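Local structure of glucose-binding protein (Thermus thermophilus HB27, 2B3F) at residues F6-G11 against T62-A67; P115-R120 against M275-F280; K195-K200 against A376-Q381. The protein binds glucose or galactose between the two lobes of a periplasmic binding protein and probably serves a binding-protein-dependent sugar transport system. All blocks are in the same frame, centred on the assembly; numbering follows the deposited sequence.

Contact 1: F6-G11 against T62-A67; sequences FSWWAG and TFQVHA. With GAL (beta-D-galactopyranose), chain G.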
loop_
_atom_site.group_PDB
_atom_site.type_symbol
_atom_site.label_atom_id
_atom_site.label_comp_id
_atom_site.label_asym_id
_atom_site.label_seq_id
_atom_site.Cartn_x
_atom_site.Cartn_y
_atom_site.Cartn_z
ATOM N N PHE A 6 15.756 -4.036 7.099
ATOM C CA PHE A 6 14.854 -5.119 6.707
ATOM C C PHE A 6 13.656 -4.514 5.963
ATOM O O PHE A 6 13.037 -3.558 6.419
ATOM C CB PHE A 6 14.442 -5.878 7.965
ATOM C CG PHE A 6 13.633 -7.138 7.723
ATOM C CD1 PHE A 6 14.221 -8.388 7.878
ATOM C CD2 PHE A 6 12.276 -7.069 7.421
ATOM C CE1 PHE A 6 13.478 -9.568 7.682
ATOM C CE2 PHE A 6 11.529 -8.255 7.248
ATOM C CZ PHE A 6 12.148 -9.486 7.382
ATOM N N SER A 7 13.336 -5.049 4.787
ATOM C CA SER A 7 12.241 -4.523 3.977
ATOM C C SER A 7 11.824 -5.581 2.952
ATOM O O SER A 7 12.431 -6.662 2.873
ATOM C CB SER A 7 12.652 -3.238 3.235
ATOM O OG SER A 7 13.426 -3.508 2.065
ATOM N N TRP A 8 10.813 -5.242 2.167
ATOM C CA TRP A 8 10.468 -6.069 1.002
ATOM C C TRP A 8 10.727 -5.376 -0.317
ATOM O O TRP A 8 10.141 -5.731 -1.364
ATOM C CB TRP A 8 9.047 -6.628 1.122
ATOM C CG TRP A 8 7.897 -5.715 1.149
ATOM C CD1 TRP A 8 7.151 -5.276 0.088
ATOM C CD2 TRP A 8 7.236 -5.224 2.323
ATOM N NE1 TRP A 8 6.079 -4.515 0.525
ATOM C CE2 TRP A 8 6.110 -4.480 1.898
ATOM C CE3 TRP A 8 7.491 -5.337 3.694
ATOM C CZ2 TRP A 8 5.250 -3.845 2.803
ATOM C CZ3 TRP A 8 6.647 -4.711 4.577
ATOM C CH2 TRP A 8 5.545 -3.979 4.134
ATOM N N TRP A 9 11.651 -4.411 -0.305
ATOM C CA TRP A 9 11.908 -3.658 -1.497
ATOM C C TRP A 9 13.004 -4.308 -2.357
ATOM O O TRP A 9 14.058 -3.751 -2.616
ATOM C CB TRP A 9 12.208 -2.207 -1.120
ATOM C CG TRP A 9 10.999 -1.482 -0.637
ATOM C CD1 TRP A 9 9.692 -1.657 -1.028
ATOM C CD2 TRP A 9 10.986 -0.441 0.343
ATOM N NE1 TRP A 9 8.875 -0.785 -0.342
ATOM C CE2 TRP A 9 9.647 -0.024 0.498
ATOM C CE3 TRP A 9 11.982 0.181 1.099
ATOM C CZ2 TRP A 9 9.284 0.997 1.369
ATOM C CZ3 TRP A 9 11.612 1.176 1.999
ATOM C CH2 TRP A 9 10.287 1.590 2.102
ATOM N N ALA A 10 12.709 -5.524 -2.796
ATOM C CA ALA A 10 13.619 -6.311 -3.611
ATOM C C ALA A 10 13.405 -6.033 -5.087
ATOM O O ALA A 10 12.356 -5.534 -5.516
ATOM C CB ALA A 10 13.377 -7.776 -3.323
ATOM N N GLY A 11 14.411 -6.395 -5.888
ATOM C CA GLY A 11 14.289 -6.329 -7.310
ATOM C C GLY A 11 13.973 -4.935 -7.771
ATOM O O GLY A 11 14.625 -3.962 -7.333
ATOM N N THR A 62 16.316 -2.179 11.953
ATOM C CA THR A 62 15.100 -1.457 11.640
ATOM C C THR A 62 14.375 -2.270 10.568
ATOM O O THR A 62 15.011 -3.032 9.811
ATOM C CB THR A 62 15.395 -0.023 11.136
ATOM O OG1 THR A 62 14.174 0.717 11.004
ATOM C CG2 THR A 62 16.166 -0.029 9.799
ATOM N N PHE A 63 13.055 -2.134 10.528
ATOM C CA PHE A 63 12.276 -2.873 9.524
ATOM C C PHE A 63 11.141 -2.036 8.954
ATOM O O PHE A 63 10.505 -1.207 9.643
ATOM C CB PHE A 63 11.772 -4.210 10.065
ATOM C CG PHE A 63 10.858 -4.096 11.256
ATOM C CD1 PHE A 63 9.497 -3.832 11.109
ATOM C CD2 PHE A 63 11.355 -4.329 12.533
ATOM C CE1 PHE A 63 8.655 -3.752 12.217
ATOM C CE2 PHE A 63 10.522 -4.264 13.639
ATOM C CZ PHE A 63 9.166 -3.984 13.488
ATOM N N GLN A 64 10.910 -2.233 7.667
ATOM C CA GLN A 64 9.782 -1.626 6.993
ATOM C C GLN A 64 8.473 -2.095 7.634
ATOM O O GLN A 64 8.244 -3.290 7.848
ATOM C CB GLN A 64 9.794 -2.026 5.519
ATOM C CG GLN A 64 8.697 -1.419 4.707
ATOM C CD GLN A 64 8.637 -1.982 3.268
ATOM O OE1 GLN A 64 9.519 -2.724 2.859
ATOM N NE2 GLN A 64 7.606 -1.611 2.529
ATOM N N VAL A 65 7.625 -1.138 7.967
ATOM C CA VAL A 65 6.365 -1.427 8.623
ATOM C C VAL A 65 5.342 -0.365 8.283
ATOM O O VAL A 65 5.640 0.820 8.171
ATOM C CB VAL A 65 6.547 -1.554 10.149
ATOM C CG1 VAL A 65 7.118 -0.273 10.745
ATOM C CG2 VAL A 65 5.253 -1.998 10.852
ATOM N N HIS A 66 4.112 -0.806 8.101
ATOM C CA HIS A 66 3.055 0.097 7.768
ATOM C C HIS A 66 2.549 0.882 8.965
ATOM O O HIS A 66 2.241 0.319 10.007
ATOM C CB HIS A 66 1.868 -0.649 7.151
ATOM C CG HIS A 66 2.131 -1.129 5.761
ATOM N ND1 HIS A 66 1.916 -2.430 5.376
ATOM C CD2 HIS A 66 2.587 -0.480 4.668
ATOM C CE1 HIS A 66 2.214 -2.562 4.096
ATOM N NE2 HIS A 66 2.618 -1.393 3.637
ATOM N N ALA A 67 2.387 2.179 8.760
ATOM C CA ALA A 67 1.769 3.022 9.792
ATOM C C ALA A 67 0.321 2.588 10.006
ATOM O O ALA A 67 -0.406 2.302 9.042
ATOM C CB ALA A 67 1.822 4.476 9.384
HETATM C C1 GAL G . 3.047 -2.161 -0.041
HETATM C C2 GAL G . 4.211 -1.254 0.378
HETATM C C3 GAL G . 4.850 -0.559 -0.817
HETATM C C4 GAL G . 5.217 -1.566 -1.909
HETATM C C5 GAL G . 3.997 -2.485 -2.165
HETATM C C6 GAL G . 4.224 -3.567 -3.232
HETATM O O1 GAL G . 2.515 -2.843 1.054
HETATM O O2 GAL G . 3.740 -0.308 1.352
HETATM O O3 GAL G . 6.016 0.141 -0.407
HETATM O O4 GAL G . 6.346 -2.273 -1.468
HETATM O O5 GAL G . 3.555 -3.110 -0.984
HETATM O O6 GAL G . 5.076 -4.563 -2.751
#
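Gln64 is the packed heart of this contact, its side chain running out extended (chi1 -178°) from strand 62-66 to lie between two indoles. Its amide stacks on the Trp8 ring, the planes 17° apart, with NE2 over one face toward the rim; Trp9 covers the opposite face of the amide, more tilted, with OE1 over the centre of its ring. Two bonds hold the amide flat: OE1 receives Trp8 N in the carbonyl plane at 2.9 Å along a nearly straight line (171°), and NE2 donates to Asp278. Thus oriented, the indoles turn their N-H groups to galactose, Trp8 NE1 to O5 at 3.3 Å and Trp9 NE1 to O3 at 3.0 Å. His66 NE2 gives O2 a 2.8 Å bond, while Glu70 holds ND1. Packing loosens along the chain beyond Trp9: Ala10 and Gly11 do not touch 62-67, and Gly11 is exposed. At the other end the pairing is plain parallel sheet, Phe6 N to Thr62 O at 3.0 Å and Gln64 N to Phe6 O at 2.8 Å. Strand 2-7 lies between strands 32-37 and 62-66, the latter flanked further on by 272-280, and helix 44-55 packs on Phe6, Trp8 and Phe63.

Contact 2: P115-R120 against M275-F280; sequences PVNIHR and MLSDSF. With GAL (beta-D-galactopyranose), chain G.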
loop_
_atom_site.group_PDB
_atom_site.type_symbol
_atom_site.label_atom_id
_atom_site.label_comp_id
_atom_site.label_asym_id
_atom_site.label_seq_id
_atom_site.Cartn_x
_atom_site.Cartn_y
_atom_site.Cartn_z
ATOM N N PRO A 115 7.484 7.757 9.391
ATOM C CA PRO A 115 6.988 7.602 8.018
ATOM C C PRO A 115 7.948 8.141 6.970
ATOM O O PRO A 115 8.501 9.235 7.138
ATOM C CB PRO A 115 5.681 8.388 8.004
ATOM C CG PRO A 115 5.424 8.786 9.418
ATOM C CD PRO A 115 6.681 8.730 10.165
ATOM N N VAL A 116 8.156 7.385 5.899
ATOM C CA VAL A 116 9.020 7.817 4.810
ATOM C C VAL A 116 8.252 8.316 3.597
ATOM O O VAL A 116 8.804 9.005 2.752
ATOM C CB VAL A 116 10.044 6.731 4.419
ATOM C CG1 VAL A 116 9.384 5.522 3.793
ATOM C CG2 VAL A 116 11.114 7.318 3.462
ATOM N N ASN A 117 6.975 7.952 3.503
ATOM C CA ASN A 117 6.193 8.228 2.329
ATOM C C ASN A 117 4.696 8.167 2.601
ATOM O O ASN A 117 4.243 7.886 3.728
ATOM C CB ASN A 117 6.569 7.243 1.198
ATOM C CG ASN A 117 6.162 5.803 1.501
ATOM O OD1 ASN A 117 5.483 5.531 2.475
ATOM N ND2 ASN A 117 6.579 4.872 0.636
ATOM N N ILE A 118 3.953 8.452 1.552
ATOM C CA ILE A 118 2.531 8.164 1.459
ATOM C C ILE A 118 2.316 7.491 0.096
ATOM O O ILE A 118 2.670 8.040 -0.946
ATOM C CB ILE A 118 1.660 9.445 1.523
ATOM C CG1 ILE A 118 1.851 10.180 2.860
ATOM C CG2 ILE A 118 0.206 9.130 1.283
ATOM C CD1 ILE A 118 1.286 9.501 4.073
ATOM N N HIS A 119 1.760 6.276 0.111
ATOM C CA HIS A 119 1.248 5.661 -1.105
ATOM C C HIS A 119 -0.288 5.737 -1.117
ATOM O O HIS A 119 -0.949 5.805 -0.067
ATOM C CB HIS A 119 1.665 4.179 -1.235
ATOM C CG HIS A 119 3.007 3.927 -1.879
ATOM N ND1 HIS A 119 3.284 4.224 -3.195
ATOM C CD2 HIS A 119 4.118 3.320 -1.391
ATOM C CE1 HIS A 119 4.515 3.819 -3.481
ATOM N NE2 HIS A 119 5.041 3.273 -2.401
ATOM N N ARG A 120 -0.837 5.694 -2.320
ATOM C CA ARG A 120 -2.272 5.630 -2.554
ATOM C C ARG A 120 -2.618 4.241 -3.094
ATOM O O ARG A 120 -1.974 3.767 -4.045
ATOM C CB ARG A 120 -2.666 6.648 -3.609
ATOM C CG ARG A 120 -4.153 6.779 -3.771
ATOM C CD ARG A 120 -4.499 7.936 -4.663
ATOM N NE ARG A 120 -5.929 8.155 -4.710
ATOM C CZ ARG A 120 -6.491 9.188 -5.324
ATOM N NH1 ARG A 120 -5.739 10.070 -5.939
ATOM N NH2 ARG A 120 -7.797 9.348 -5.302
ATOM N N MET A 275 -5.067 5.801 1.737
ATOM C CA MET A 275 -3.632 5.913 1.957
ATOM C C MET A 275 -3.046 4.717 2.678
ATOM O O MET A 275 -3.761 3.914 3.299
ATOM C CB MET A 275 -3.297 7.195 2.756
ATOM C CG MET A 275 -3.846 7.219 4.157
ATOM S SD MET A 275 -2.911 6.307 5.419
ATOM C CE MET A 275 -1.378 7.258 5.527
ATOM N N LEU A 276 -1.724 4.621 2.579
ATOM C CA LEU A 276 -0.891 3.784 3.425
ATOM C C LEU A 276 0.446 4.513 3.550
ATOM O O LEU A 276 0.728 5.434 2.766
ATOM C CB LEU A 276 -0.681 2.387 2.789
ATOM C CG LEU A 276 -0.084 2.413 1.383
ATOM C CD1 LEU A 276 1.179 1.577 1.286
ATOM C CD2 LEU A 276 -1.111 2.066 0.288
ATOM N N SER A 277 1.267 4.088 4.492
ATOM C CA SER A 277 2.562 4.732 4.691
ATOM C C SER A 277 3.588 3.729 5.153
ATOM O O SER A 277 3.369 3.021 6.129
ATOM C CB SER A 277 2.438 5.877 5.711
ATOM O OG SER A 277 3.712 6.438 5.967
ATOM N N ASP A 278 4.691 3.647 4.407
ATOM C CA ASP A 278 5.844 2.873 4.783
ATOM C C ASP A 278 6.620 3.667 5.829
ATOM O O ASP A 278 6.829 4.861 5.648
ATOM C CB ASP A 278 6.721 2.607 3.563
ATOM C CG ASP A 278 6.027 1.705 2.524
ATOM O OD1 ASP A 278 5.566 0.621 2.948
ATOM O OD2 ASP A 278 5.952 2.098 1.342
ATOM N N SER A 279 7.008 2.997 6.901
ATOM C CA SER A 279 7.704 3.618 8.022
ATOM C C SER A 279 8.784 2.684 8.563
ATOM O O SER A 279 8.787 1.481 8.284
ATOM C CB SER A 279 6.674 4.020 9.099
ATOM O OG SER A 279 6.204 2.932 9.853
ATOM N N PHE A 280 9.709 3.254 9.344
ATOM C CA PHE A 280 10.756 2.496 10.008
ATOM C C PHE A 280 10.778 2.871 11.481
ATOM O O PHE A 280 10.651 4.049 11.802
ATOM C CB PHE A 280 12.122 2.804 9.401
ATOM C CG PHE A 280 12.322 2.200 8.033
ATOM C CD1 PHE A 280 12.838 0.913 7.894
ATOM C CD2 PHE A 280 12.001 2.923 6.899
ATOM C CE1 PHE A 280 13.017 0.352 6.619
ATOM C CE2 PHE A 280 12.182 2.377 5.628
ATOM C CZ PHE A 280 12.689 1.068 5.504
HETATM C C1 GAL G . 3.047 -2.161 -0.041
HETATM C C2 GAL G . 4.211 -1.254 0.378
HETATM C C3 GAL G . 4.850 -0.559 -0.817
HETATM C C4 GAL G . 5.217 -1.566 -1.909
HETATM C C5 GAL G . 3.997 -2.485 -2.165
HETATM C C6 GAL G . 4.224 -3.567 -3.232
HETATM O O1 GAL G . 2.515 -2.843 1.054
HETATM O O2 GAL G . 3.740 -0.308 1.352
HETATM O O3 GAL G . 6.016 0.141 -0.407
HETATM O O4 GAL G . 6.346 -2.273 -1.468
HETATM O O5 GAL G . 3.555 -3.110 -0.984
HETATM O O6 GAL G . 5.076 -4.563 -2.751
#
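One of the carboxylates of the galactose pocket comes from this contact, where Asp278 presents both oxygens to the sugar. GAL O2 donates to Asp278 OD1 and GAL O3 to Asp278 OD2, each at 2.6 Å, so that neighbouring hydroxyls are gripped by one bidentate group. Asn117 is the second-shell residue that positions it. With CG in the crowded position between backbone N and carbonyl carbon (chi1 67°), its amide reaches across to Asp278 twice: OD1 accepts Asp278 N at 2.8 Å, and ND2 donates to Asp278 OD2 at 2.9 Å, nearly straight (171°) and in the amide plane, using the anti lone pair of the carboxylate oxygen. With the amide of Gln64 as a further donor, these bonds would be expected to stabilise the charged form of Asp278. Strand 272-280 here is paired antiparallel in two short ladders, Pro115 opposite Ser279 and His119-Arg120 opposite Leu276-Met275, whose register differs by one residue; the irregular piece between them, 116-118, brings Asn117 to the sugar side. Ser277 OG, anti to its own backbone N, crosses that break to donate to Asn117 O at 2.7 Å. In the second ladder His119 and Leu276 exchange two backbone bonds, each with the donor somewhat above the carbonyl plane. Leu276 CG packs on His119 CB at 3.6 Å, and its CD1 comes within 3.2 Å of GAL O2. The edge of the imidazole faces Asp278 OD2, with ring and carboxylate planes 82° apart, while Asp243 and Lys312 hold its two nitrogens. On the face away from the sugar, Ile118 CD1 meets Met275 CE at 3.8 Å, and Trp337 of helix 328-339 touches both side chains.

Contact 3: K195-K200 against A376-Q381; sequences KFTDPK and AANAAQ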
loop_
_atom_site.group_PDB
_atom_site.type_symbol
_atom_site.label_atom_id
_atom_site.label_comp_id
_atom_site.label_asym_id
_atom_site.label_seq_id
_atom_site.Cartn_x
_atom_site.Cartn_y
_atom_site.Cartn_z
ATOM N N LYS A 195 -21.024 -4.157 10.510
ATOM C CA LYS A 195 -20.670 -5.559 10.376
ATOM C C LYS A 195 -20.443 -5.905 8.900
ATOM O O LYS A 195 -21.074 -5.325 8.008
ATOM C CB LYS A 195 -21.761 -6.457 10.971
ATOM C CG LYS A 195 -21.874 -6.364 12.496
ATOM C CD LYS A 195 -22.710 -7.505 13.106
ATOM C CE LYS A 195 -21.962 -8.864 13.065
ATOM N NZ LYS A 195 -22.555 -10.026 13.849
ATOM N N PHE A 196 -19.535 -6.856 8.671
ATOM C CA PHE A 196 -19.262 -7.371 7.330
ATOM C C PHE A 196 -20.477 -8.080 6.737
ATOM O O PHE A 196 -20.610 -8.176 5.534
ATOM C CB PHE A 196 -18.058 -8.321 7.352
ATOM C CG PHE A 196 -16.749 -7.619 7.606
ATOM C CD1 PHE A 196 -16.010 -7.120 6.551
ATOM C CD2 PHE A 196 -16.287 -7.424 8.897
ATOM C CE1 PHE A 196 -14.805 -6.460 6.786
ATOM C CE2 PHE A 196 -15.097 -6.747 9.131
ATOM C CZ PHE A 196 -14.371 -6.274 8.076
ATOM N N THR A 197 -21.352 -8.562 7.608
ATOM C CA THR A 197 -22.587 -9.228 7.215
ATOM C C THR A 197 -23.751 -8.260 6.972
ATOM O O THR A 197 -24.831 -8.691 6.580
ATOM C CB THR A 197 -23.015 -10.233 8.287
ATOM O OG1 THR A 197 -23.019 -9.585 9.563
ATOM C CG2 THR A 197 -22.070 -11.411 8.326
ATOM N N ASP A 198 -23.544 -6.968 7.195
ATOM C CA ASP A 198 -24.549 -5.972 6.816
ATOM C C ASP A 198 -24.758 -6.015 5.308
ATOM O O ASP A 198 -23.788 -6.102 4.542
ATOM C CB ASP A 198 -24.122 -4.561 7.208
ATOM C CG ASP A 198 -25.251 -3.552 7.043
ATOM O OD1 ASP A 198 -25.478 -3.049 5.922
ATOM O OD2 ASP A 198 -25.909 -3.279 8.059
ATOM N N PRO A 199 -26.034 -5.949 4.855
ATOM C CA PRO A 199 -26.296 -5.904 3.408
ATOM C C PRO A 199 -25.433 -4.932 2.610
ATOM O O PRO A 199 -25.035 -5.248 1.489
ATOM C CB PRO A 199 -27.794 -5.555 3.348
ATOM C CG PRO A 199 -28.336 -6.241 4.548
ATOM C CD PRO A 199 -27.292 -5.997 5.627
ATOM N N LYS A 200 -25.148 -3.757 3.172
ATOM C CA LYS A 200 -24.295 -2.778 2.495
ATOM C C LYS A 200 -22.908 -3.370 2.210
ATOM O O LYS A 200 -22.359 -3.161 1.136
ATOM C CB LYS A 200 -24.154 -1.492 3.331
ATOM C CG LYS A 200 -25.448 -0.647 3.364
ATOM C CD LYS A 200 -25.325 0.662 4.166
ATOM C CE LYS A 200 -25.183 0.433 5.666
ATOM N NZ LYS A 200 -25.004 1.724 6.417
ATOM N N ALA A 376 -18.511 -15.082 1.873
ATOM C CA ALA A 376 -17.305 -14.238 2.051
ATOM C C ALA A 376 -17.561 -13.260 3.180
ATOM O O ALA A 376 -16.716 -13.071 4.061
ATOM C CB ALA A 376 -16.988 -13.481 0.788
ATOM N N ALA A 377 -18.731 -12.630 3.141
ATOM C CA ALA A 377 -19.114 -11.682 4.186
ATOM C C ALA A 377 -19.140 -12.340 5.570
ATOM O O ALA A 377 -18.605 -11.801 6.575
ATOM C CB ALA A 377 -20.456 -11.055 3.863
ATOM N N ASN A 378 -19.772 -13.510 5.631
ATOM C CA ASN A 378 -19.854 -14.256 6.868
ATOM C C ASN A 378 -18.472 -14.642 7.381
ATOM O O ASN A 378 -18.227 -14.596 8.592
ATOM C CB ASN A 378 -20.692 -15.525 6.688
ATOM C CG ASN A 378 -22.181 -15.236 6.473
ATOM O OD1 ASN A 378 -22.642 -14.110 6.655
ATOM N ND2 ASN A 378 -22.938 -16.270 6.056
ATOM N N ALA A 379 -17.588 -15.023 6.457
ATOM C CA ALA A 379 -16.209 -15.388 6.800
ATOM C C ALA A 379 -15.432 -14.202 7.380
ATOM O O ALA A 379 -14.757 -14.335 8.386
ATOM C CB ALA A 379 -15.480 -15.950 5.607
ATOM N N ALA A 380 -15.549 -13.036 6.753
ATOM C CA ALA A 380 -14.846 -11.848 7.246
ATOM C C ALA A 380 -15.367 -11.490 8.620
ATOM O O ALA A 380 -14.592 -11.094 9.492
ATOM C CB ALA A 380 -15.024 -10.687 6.287
ATOM N N GLN A 381 -16.680 -11.629 8.825
ATOM C CA GLN A 381 -17.246 -11.354 10.157
ATOM C C GLN A 381 -16.735 -12.337 11.230
ATOM O O GLN A 381 -16.446 -11.946 12.353
ATOM C CB GLN A 381 -18.777 -11.357 10.139
ATOM C CG GLN A 381 -19.406 -10.796 11.429
ATOM C CD GLN A 381 -18.997 -9.351 11.674
ATOM O OE1 GLN A 381 -19.137 -8.509 10.785
ATOM N NE2 GLN A 381 -18.476 -9.066 12.860
#
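Lys195 opens the approach to helix 373-387 with its aliphatic chain rather than its charge: bent at chi3 (72°), it brings CE across the Gln381 amide, 3.3 Å from CD. Phe196 follows with the sole hydrogen bond between the segments. Its backbone N donates to Gln381 OE1 at 2.7 Å, almost along the C=O axis though less straight at the hydrogen (142°). Gln381 reaches this donor by bending at chi2 (61°), and its NE2 is held by Asp385 of the same helix, so both ends of the amide are engaged. The Phe196 ring presents one face to Ala380, whose CB lies 4.1 Å from the ring centroid, and its edge to Gln381 OE1; Trp190 meets the ring edge-to-face. At the backbone of the same residue, Ala377 CB sits 3.3 Å from Phe196 O, a close approach of a methyl to the carbonyl oxygen. Thr197 then lays its methyl CG2 over the helix surface, 3.8 Å from Gln381 CB and also beside Asn378 OD1, an oxygen that Gln374 binds. Asp198 turns away from helix 373-387, and its OD1 accepts Lys200 N at 2.9 Å. This is a type I beta turn, 195-198, leading into an N-capped helix, 199-212, with Asp198 as the N-cap: plain helix-to-turn packing, away from the sugar site.

In the fold
Contacts 1 and 2 belong to the buried core and to one sheet: strands 62-66 and 272-280 are neighbours in it, Ala67 N and Ser277 O probably bond across them, and both contacts touch the same galactose. Their chemistry divides the work, contact 1 offering indole and imidazole donors, contact 2 a carboxylate acceptor, with parallel pairing in the one and broken antiparallel pairing in the other. Contact 3, its centre about 31 Å from that of contact 1 and 29 Å from that of contact 2, is partly buried at the periphery, joins a turn to a helix without sheet pairing, and relies on alanine packing and a single cross-segment hydrogen bond.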